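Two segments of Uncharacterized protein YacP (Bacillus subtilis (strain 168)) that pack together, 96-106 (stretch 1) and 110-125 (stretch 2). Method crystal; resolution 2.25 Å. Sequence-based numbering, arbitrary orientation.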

ATOM      1  N   THR A  96     -32.228   4.459 -14.037  1.00 64.24           N
ATOM      2  CA  THR A  96     -31.357   4.775 -12.899  1.00 62.68           C
ATOM      3  C   THR A  96     -32.112   4.922 -11.573  1.00 62.97           C
ATOM      4  O   THR A  96     -33.118   5.634 -11.518  1.00 63.05           O
ATOM      5  CB  THR A  96     -30.517   6.029 -13.255  1.00 71.24           C
ATOM      6  OG1 THR A  96     -29.435   5.645 -14.107  1.00 67.99           O
ATOM      7  CG2 THR A  96     -29.970   6.777 -12.042  1.00 71.89           C
ATOM      8  N   GLN A  97     -31.593   4.274 -10.498  1.00 56.26           N
ATOM      9  CA  GLN A  97     -32.116   4.393  -9.134  1.00 54.30           C
ATOM     10  C   GLN A  97     -31.164   5.243  -8.271  1.00 53.76           C
ATOM     11  O   GLN A  97     -29.990   4.891  -8.097  1.00 52.80           O
ATOM     12  CB  GLN A  97     -32.388   3.020  -8.486  1.00 55.66           C
ATOM     13  CG  GLN A  97     -32.999   3.082  -7.069  1.00 68.55           C
ATOM     14  CD  GLN A  97     -34.355   3.759  -7.009  1.00 82.99           C
ATOM     15  OE1 GLN A  97     -34.479   4.944  -6.676  1.00 73.60           O
ATOM     16  NE2 GLN A  97     -35.403   3.020  -7.336  1.00 78.54           N
ATOM     17  N   ILE A  98     -31.687   6.369  -7.752  1.00 47.14           N
ATOM     18  CA  ILE A  98     -30.965   7.293  -6.886  1.00 45.20           C
ATOM     19  C   ILE A  98     -31.069   6.817  -5.433  1.00 45.73           C
ATOM     20  O   ILE A  98     -32.162   6.538  -4.947  1.00 44.82           O
ATOM     21  CB  ILE A  98     -31.452   8.773  -7.062  1.00 47.64           C
ATOM     22  CG1 ILE A  98     -31.354   9.276  -8.544  1.00 47.20           C
ATOM     23  CG2 ILE A  98     -30.748   9.740  -6.092  1.00 46.85           C
ATOM     24  CD1 ILE A  98     -29.964   9.359  -9.216  1.00 52.41           C
ATOM     25  N   HIS A  99     -29.921   6.711  -4.762  1.00 40.38           N
ATOM     26  CA  HIS A  99     -29.829   6.368  -3.349  1.00 39.33           C
ATOM     27  C   HIS A  99     -29.199   7.557  -2.651  1.00 39.55           C
ATOM     28  O   HIS A  99     -28.280   8.169  -3.195  1.00 38.43           O
ATOM     29  CB  HIS A  99     -28.977   5.118  -3.129  1.00 41.12           C
ATOM     30  CG  HIS A  99     -29.520   3.888  -3.779  1.00 45.31           C
ATOM     31  ND1 HIS A  99     -30.344   3.012  -3.091  1.00 47.50           N
ATOM     32  CD2 HIS A  99     -29.324   3.412  -5.030  1.00 47.01           C
ATOM     33  CE1 HIS A  99     -30.628   2.042  -3.941  1.00 46.60           C
ATOM     34  NE2 HIS A  99     -30.043   2.241  -5.121  1.00 46.97           N
ATOM     35  N   VAL A 100     -29.707   7.916  -1.466  1.00 35.49           N
ATOM     36  CA  VAL A 100     -29.174   9.032  -0.691  1.00 33.51           C
ATOM     37  C   VAL A 100     -28.755   8.529   0.677  1.00 38.11           C
ATOM     38  O   VAL A 100     -29.597   8.045   1.441  1.00 39.19           O
ATOM     39  CB  VAL A 100     -30.127  10.250  -0.592  1.00 35.68           C
ATOM     40  CG1 VAL A 100     -29.467  11.408   0.163  1.00 34.42           C
ATOM     41  CG2 VAL A 100     -30.600  10.704  -1.974  1.00 35.22           C
ATOM     42  N   ALA A 101     -27.458   8.670   0.996  1.00 32.78           N
ATOM     43  CA  ALA A 101     -26.929   8.260   2.291  1.00 31.61           C
ATOM     44  C   ALA A 101     -27.018   9.417   3.285  1.00 34.34           C
ATOM     45  O   ALA A 101     -26.285  10.406   3.164  1.00 31.90           O
ATOM     46  CB  ALA A 101     -25.498   7.772   2.153  1.00 32.15           C
ATOM     47  N   THR A 102     -27.958   9.298   4.248  1.00 32.17           N
ATOM     48  CA  THR A 102     -28.213  10.264   5.328  1.00 31.34           C
ATOM     49  C   THR A 102     -29.125   9.686   6.413  1.00 34.95           C
ATOM     50  O   THR A 102     -30.091   8.976   6.116  1.00 32.83           O
ATOM     51  CB  THR A 102     -28.722  11.642   4.806  1.00 32.45           C
ATOM     52  OG1 THR A 102     -28.650  12.600   5.863  1.00 31.04           O
ATOM     53  CG2 THR A 102     -30.139  11.601   4.214  1.00 29.94           C
ATOM     54  N   SER A 103     -28.818  10.025   7.673  1.00 32.34           N
ATOM     55  CA  SER A 103     -29.622   9.689   8.853  1.00 31.98           C
ATOM     56  C   SER A 103     -30.212  10.980   9.454  1.00 36.84           C
ATOM     57  O   SER A 103     -30.782  10.942  10.543  1.00 36.58           O
ATOM     58  CB  SER A 103     -28.786   8.946   9.893  1.00 32.80           C
ATOM     59  OG  SER A 103     -28.651   7.592   9.508  1.00 42.20           O
ATOM     60  N   ASP A 104     -30.071  12.124   8.741  1.00 34.36           N
ATOM     61  CA  ASP A 104     -30.589  13.415   9.200  1.00 33.41           C
ATOM     62  C   ASP A 104     -32.084  13.546   8.962  1.00 39.81           C
ATOM     63  O   ASP A 104     -32.560  13.245   7.874  1.00 40.05           O
ATOM     64  CB  ASP A 104     -29.852  14.586   8.540  1.00 33.67           C
ATOM     65  CG  ASP A 104     -30.463  15.938   8.881  1.00 39.56           C
ATOM     66  OD1 ASP A 104     -30.188  16.454   9.999  1.00 37.91           O
ATOM     67  OD2 ASP A 104     -31.272  16.448   8.066  1.00 41.93           O
ATOM     68  N   TYR A 105     -32.808  14.100   9.952  1.00 38.54           N
ATOM     69  CA  TYR A 105     -34.244  14.353   9.836  1.00 38.88           C
ATOM     70  C   TYR A 105     -34.592  15.816  10.159  1.00 42.10           C
ATOM     71  O   TYR A 105     -35.767  16.168  10.182  1.00 43.88           O
ATOM     72  CB  TYR A 105     -35.056  13.344  10.665  1.00 41.16           C
ATOM     73  CG  TYR A 105     -35.065  11.945  10.083  1.00 44.68           C
ATOM     74  CD1 TYR A 105     -34.097  11.012  10.442  1.00 46.99           C
ATOM     75  CD2 TYR A 105     -36.063  11.543   9.194  1.00 46.17           C
ATOM     76  CE1 TYR A 105     -34.108   9.717   9.918  1.00 49.55           C
ATOM     77  CE2 TYR A 105     -36.091  10.248   8.671  1.00 47.24           C
ATOM     78  CZ  TYR A 105     -35.109   9.339   9.036  1.00 56.65           C
ATOM     79  OH  TYR A 105     -35.122   8.067   8.516  1.00 60.94           O
ATOM     80  N   THR A 106     -33.572  16.677  10.357  1.00 35.79           N
ATOM     81  CA  THR A 106     -33.766  18.104  10.615  1.00 34.87           C
ATOM     82  C   THR A 106     -34.118  18.875   9.342  1.00 37.81           C
ATOM     83  O   THR A 106     -34.801  19.901   9.409  1.00 36.28           O
ATOM     84  CB  THR A 106     -32.586  18.742  11.370  1.00 40.02           C
ATOM     85  OG1 THR A 106     -31.421  18.777  10.553  1.00 38.79           O
ATOM     86  CG2 THR A 106     -32.307  18.090  12.716  1.00 37.19           C
ATOM     87  N   ALA A 110     -36.719  16.769   0.531  1.00 38.42           N
ATOM     88  CA  ALA A 110     -37.791  16.753  -0.479  1.00 38.75           C
ATOM     89  C   ALA A 110     -37.595  15.681  -1.556  1.00 46.00           C
ATOM     90  O   ALA A 110     -38.582  15.182  -2.092  1.00 47.13           O
ATOM     91  CB  ALA A 110     -37.925  18.124  -1.119  1.00 38.98           C
ATOM     92  N   ILE A 111     -36.326  15.283  -1.823  1.00 42.90           N
ATOM     93  CA  ILE A 111     -35.968  14.261  -2.807  1.00 42.64           C
ATOM     94  C   ILE A 111     -36.539  12.866  -2.461  1.00 46.11           C
ATOM     95  O   ILE A 111     -36.716  12.044  -3.365  1.00 45.30           O
ATOM     96  CB  ILE A 111     -34.429  14.240  -3.044  1.00 46.02           C
ATOM     97  CG1 ILE A 111     -34.080  13.558  -4.392  1.00 46.53           C
ATOM     98  CG2 ILE A 111     -33.645  13.649  -1.846  1.00 46.97           C
ATOM     99  CD1 ILE A 111     -32.896  12.678  -4.356  1.00 55.29           C
ATOM    100  N   PHE A 112     -36.853  12.607  -1.172  1.00 43.12           N
ATOM    101  CA  PHE A 112     -37.388  11.314  -0.755  1.00 43.57           C
ATOM    102  C   PHE A 112     -38.862  11.115  -1.166  1.00 51.52           C
ATOM    103  O   PHE A 112     -39.401  10.010  -1.029  1.00 50.76           O
ATOM    104  CB  PHE A 112     -37.149  11.068   0.741  1.00 45.02           C
ATOM    105  CG  PHE A 112     -35.688  10.895   1.097  1.00 46.10           C
ATOM    106  CD1 PHE A 112     -34.844  10.128   0.297  1.00 49.30           C
ATOM    107  CD2 PHE A 112     -35.166  11.462   2.253  1.00 47.57           C
ATOM    108  CE1 PHE A 112     -33.496   9.984   0.615  1.00 49.92           C
ATOM    109  CE2 PHE A 112     -33.814  11.311   2.579  1.00 50.39           C
ATOM    110  CZ  PHE A 112     -32.990  10.570   1.760  1.00 48.64           C
ATOM    111  N   GLY A 113     -39.466  12.177  -1.706  1.00 51.01           N
ATOM    112  CA  GLY A 113     -40.810  12.172  -2.272  1.00 51.75           C
ATOM    113  C   GLY A 113     -40.751  12.202  -3.791  1.00 56.47           C
ATOM    114  O   GLY A 113     -41.783  12.342  -4.447  1.00 56.60           O
ATOM    115  N   GLN A 114     -39.533  12.075  -4.361  1.00 52.64           N
ATOM    116  CA  GLN A 114     -39.276  12.103  -5.806  1.00 51.96           C
ATOM    117  C   GLN A 114     -38.599  10.810  -6.329  1.00 55.09           C
ATOM    118  O   GLN A 114     -37.861  10.851  -7.327  1.00 54.68           O
ATOM    119  CB  GLN A 114     -38.438  13.343  -6.182  1.00 53.13           C
ATOM    120  CG  GLN A 114     -39.176  14.663  -6.059  1.00 58.48           C
ATOM    121  CD  GLN A 114     -38.221  15.824  -6.029  1.00 72.05           C
ATOM    122  OE1 GLN A 114     -37.599  16.183  -7.033  1.00 63.58           O
ATOM    123  NE2 GLN A 114     -38.098  16.451  -4.873  1.00 67.56           N
ATOM    124  N   GLY A 115     -38.862   9.689  -5.658  1.00 50.75           N
ATOM    125  CA  GLY A 115     -38.348   8.381  -6.053  1.00 51.06           C
ATOM    126  C   GLY A 115     -37.013   7.931  -5.478  1.00 54.90           C
ATOM    127  O   GLY A 115     -36.662   6.753  -5.609  1.00 54.46           O
ATOM    128  N   ALA A 116     -36.251   8.850  -4.844  1.00 50.28           N
ATOM    129  CA  ALA A 116     -34.956   8.511  -4.249  1.00 49.13           C
ATOM    130  C   ALA A 116     -35.127   7.662  -3.005  1.00 52.09           C
ATOM    131  O   ALA A 116     -36.076   7.862  -2.244  1.00 51.49           O
ATOM    132  CB  ALA A 116     -34.173   9.767  -3.924  1.00 49.55           C
ATOM    133  N   LEU A 117     -34.216   6.694  -2.819  1.00 48.22           N
ATOM    134  CA  LEU A 117     -34.223   5.789  -1.674  1.00 47.76           C
ATOM    135  C   LEU A 117     -33.258   6.269  -0.611  1.00 48.75           C
ATOM    136  O   LEU A 117     -32.180   6.767  -0.920  1.00 48.21           O
ATOM    137  CB  LEU A 117     -33.908   4.338  -2.092  1.00 48.55           C
ATOM    138  CG  LEU A 117     -34.966   3.633  -2.963  1.00 54.86           C
ATOM    139  CD1 LEU A 117     -34.419   2.356  -3.575  1.00 55.38           C
ATOM    140  CD2 LEU A 117     -36.241   3.327  -2.166  1.00 58.85           C
ATOM    141  N   ARG A 118     -33.661   6.130   0.643  1.00 43.89           N
ATOM    142  CA  ARG A 118     -32.878   6.569   1.782  1.00 42.70           C
ATOM    143  C   ARG A 118     -32.040   5.434   2.333  1.00 44.42           C
ATOM    144  O   ARG A 118     -32.558   4.349   2.606  1.00 45.30           O
ATOM    145  CB  ARG A 118     -33.803   7.176   2.854  1.00 40.93           C
ATOM    146  CG  ARG A 118     -33.182   7.309   4.225  1.00 46.73           C
ATOM    147  CD  ARG A 118     -34.071   8.060   5.175  1.00 50.49           C
ATOM    148  NE  ARG A 118     -33.222   8.863   6.033  1.00 51.93           N
ATOM    149  CZ  ARG A 118     -33.360  10.160   6.252  1.00 58.20           C
ATOM    150  NH1 ARG A 118     -34.404  10.816   5.768  1.00 46.17           N
ATOM    151  NH2 ARG A 118     -32.489  10.801   7.008  1.00 45.88           N
ATOM    152  N   LYS A 119     -30.740   5.703   2.504  1.00 37.21           N
ATOM    153  CA  LYS A 119     -29.776   4.779   3.082  1.00 35.19           C
ATOM    154  C   LYS A 119     -29.242   5.453   4.340  1.00 38.30           C
ATOM    155  O   LYS A 119     -28.821   6.615   4.292  1.00 37.89           O
ATOM    156  CB  LYS A 119     -28.651   4.482   2.064  1.00 35.63           C
ATOM    157  CG  LYS A 119     -27.711   3.373   2.486  1.00 41.76           C
ATOM    158  CD  LYS A 119     -26.523   3.209   1.521  1.00 50.71           C
ATOM    159  CE  LYS A 119     -26.755   2.200   0.417  1.00 53.58           C
ATOM    160  NZ  LYS A 119     -27.709   2.674  -0.612  1.00 69.92           N
ATOM    161  N   SER A 120     -29.319   4.769   5.473  1.00 34.95           N
ATOM    162  CA  SER A 120     -28.844   5.350   6.725  1.00 34.59           C
ATOM    163  C   SER A 120     -27.315   5.382   6.809  1.00 37.11           C
ATOM    164  O   SER A 120     -26.626   4.646   6.095  1.00 35.75           O
ATOM    165  CB  SER A 120     -29.423   4.601   7.924  1.00 36.42           C
ATOM    166  OG  SER A 120     -28.895   3.292   7.994  1.00 42.98           O
ATOM    167  N   ALA A 121     -26.802   6.222   7.712  1.00 33.74           N
ATOM    168  CA  ALA A 121     -25.378   6.365   7.979  1.00 33.93           C
ATOM    169  C   ALA A 121     -24.758   5.030   8.420  1.00 39.32           C
ATOM    170  O   ALA A 121     -23.662   4.690   7.975  1.00 38.56           O
ATOM    171  CB  ALA A 121     -25.159   7.421   9.044  1.00 33.97           C
ATOM    172  N   ARG A 122     -25.491   4.274   9.273  1.00 37.33           N
ATOM    173  CA  ARG A 122     -25.125   2.968   9.816  1.00 37.30           C
ATOM    174  C   ARG A 122     -25.034   1.933   8.694  1.00 40.17           C
ATOM    175  O   ARG A 122     -24.081   1.152   8.669  1.00 40.31           O
ATOM    176  CB  ARG A 122     -26.172   2.538  10.867  1.00 40.26           C
ATOM    177  CG  ARG A 122     -25.648   1.535  11.896  1.00 54.80           C
ATOM    178  CD  ARG A 122     -26.639   1.236  13.018  1.00 71.18           C
ATOM    179  NE  ARG A 122     -26.736   2.320  13.999  1.00 88.59           N
ATOM    180  CZ  ARG A 122     -25.948   2.462  15.063  1.00107.36           C
ATOM    181  NH1 ARG A 122     -26.117   3.485  15.890  1.00 98.13           N
ATOM    182  NH2 ARG A 122     -24.999   1.567  15.321  1.00 93.02           N
ATOM    183  N   GLU A 123     -26.018   1.937   7.764  1.00 36.20           N
ATOM    184  CA  GLU A 123     -26.067   1.028   6.624  1.00 36.09           C
ATOM    185  C   GLU A 123     -24.887   1.260   5.704  1.00 38.56           C
ATOM    186  O   GLU A 123     -24.252   0.284   5.299  1.00 38.95           O
ATOM    187  CB  GLU A 123     -27.364   1.203   5.828  1.00 38.09           C
ATOM    188  CG  GLU A 123     -28.544   0.410   6.360  1.00 54.89           C
ATOM    189  CD  GLU A 123     -29.910   0.980   6.024  1.00 73.76           C
ATOM    190  OE1 GLU A 123     -30.119   1.428   4.873  1.00 65.94           O
ATOM    191  OE2 GLU A 123     -30.779   0.968   6.923  1.00 69.41           O
ATOM    192  N   LEU A 124     -24.586   2.545   5.363  1.00 32.33           N
ATOM    193  CA  LEU A 124     -23.456   2.843   4.488  1.00 30.67           C
ATOM    194  C   LEU A 124     -22.152   2.396   5.141  1.00 35.65           C
ATOM    195  O   LEU A 124     -21.352   1.736   4.479  1.00 35.74           O
ATOM    196  CB  LEU A 124     -23.407   4.317   4.026  1.00 29.60           C
ATOM    197  CG  LEU A 124     -22.294   4.668   2.998  1.00 31.67           C
ATOM    198  CD1 LEU A 124     -22.409   3.845   1.721  1.00 29.81           C
ATOM    199  CD2 LEU A 124     -22.257   6.158   2.697  1.00 29.91           C
ATOM    200  N   LEU A 125     -21.979   2.681   6.451  1.00 32.76           N
ATOM    201  CA  LEU A 125     -20.798   2.267   7.221  1.00 32.95           C
ATOM    202  C   LEU A 125     -20.583   0.737   7.166  1.00 37.83           C
ATOM    203  O   LEU A 125     -19.467   0.297   6.901  1.00 37.72           O
ATOM    204  CB  LEU A 125     -20.880   2.762   8.678  1.00 32.64           C
ATOM    205  CG  LEU A 125     -19.732   2.336   9.646  1.00 36.38           C
ATOM    206  CD1 LEU A 125     -18.367   2.919   9.223  1.00 35.34           C
ATOM    207  CD2 LEU A 125     -20.054   2.743  11.072  1.00 36.78           C
TER
HETATM  208  O   HOH W   1     -30.688   2.234  -0.433  1.00 53.40           O
HETATM  209  O   HOH W   2     -27.823   5.663  11.212  1.00 36.27           O

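The apolar centre of the contact gathers around Val100, which is buried and has its side chain on the same face of the sheet as Arg118. With chi1 at t, Val100 places CB 3.6 Å from CE1 of Phe112, while its CG2 lies 3.9 Å from CD1 of Ile111 and 4.2 Å from CB of Ala116. Ile98 extends this cluster: its CG2 is 4.0 Å from Ile111 CD1 and 4.1 Å from Ala116 CB. Branched aliphatic groups suit these positions, since a single methyl, CG2 in each case, packs against both Ile111 and Ala116. At the edge of the Phe112 ring, near its plane, Thr102 CG2 lies 3.9 Å from CZ. A second apolar contact joins Ala101 CB to Leu124 CD2 at 3.7 Å, linking the first strand to the helix at the end of stretch 2.

Backbone hydrogen bonds fix the register. Strands 98-101 and 117-119 run parallel, their axes inclined by 33°, and the bonds alternate: Leu117 N to Ile98 O (3.0 Å, 174°), Val100 N to Leu117 O (2.8 Å), Lys119 N to Val100 O (2.8 Å) and Thr102 N to Lys119 O (2.8 Å). The last continues the ladder just beyond the first strand. The Ala101 CA to Lys119 O distance of 3.2 Å, with 148° at the hydrogen, adds a CA-H...O contact.

His99, Leu117, Ala101 and Lys119 share the other face. Here His99 CE1 approaches Leu117 CD1 to 3.8 Å, and a water bridges the polar ends, its O 2.8 Å from His99 ND1 and 3.0 Å from Lys119 NZ, whose amine donates to it.

Arg118, with 103 Å² covered, dominates the polar edge. Extended through chi1 and chi2, both t, it carries its guanidinium to the loop after the first strand. Arg118 NH2 donates to Asp104 O at 2.6 Å and 162°; Arg118 NE and NH2 each make a weak bond to Thr102 O, both 3.1 Å, with angles of 123° and 124°. The guanidinium lies flat on the Tyr105 ring, centres 3.7 Å apart and planes at 6°, and Arg118 CZ sits 3.8 Å from the ring centroid, a cation-pi arrangement. Thr102 CG2 covers the opposite face of the guanidinium. A planar cation with several donors can thus stack and bond at once.

At the start of the helix, Ser103 OG accepts from Ala121 N (2.9 Å, 168°), and Ser120 OG caps the helix by accepting from Glu123 N at 3.2 Å. Altogether the two stretches bury 829 Å².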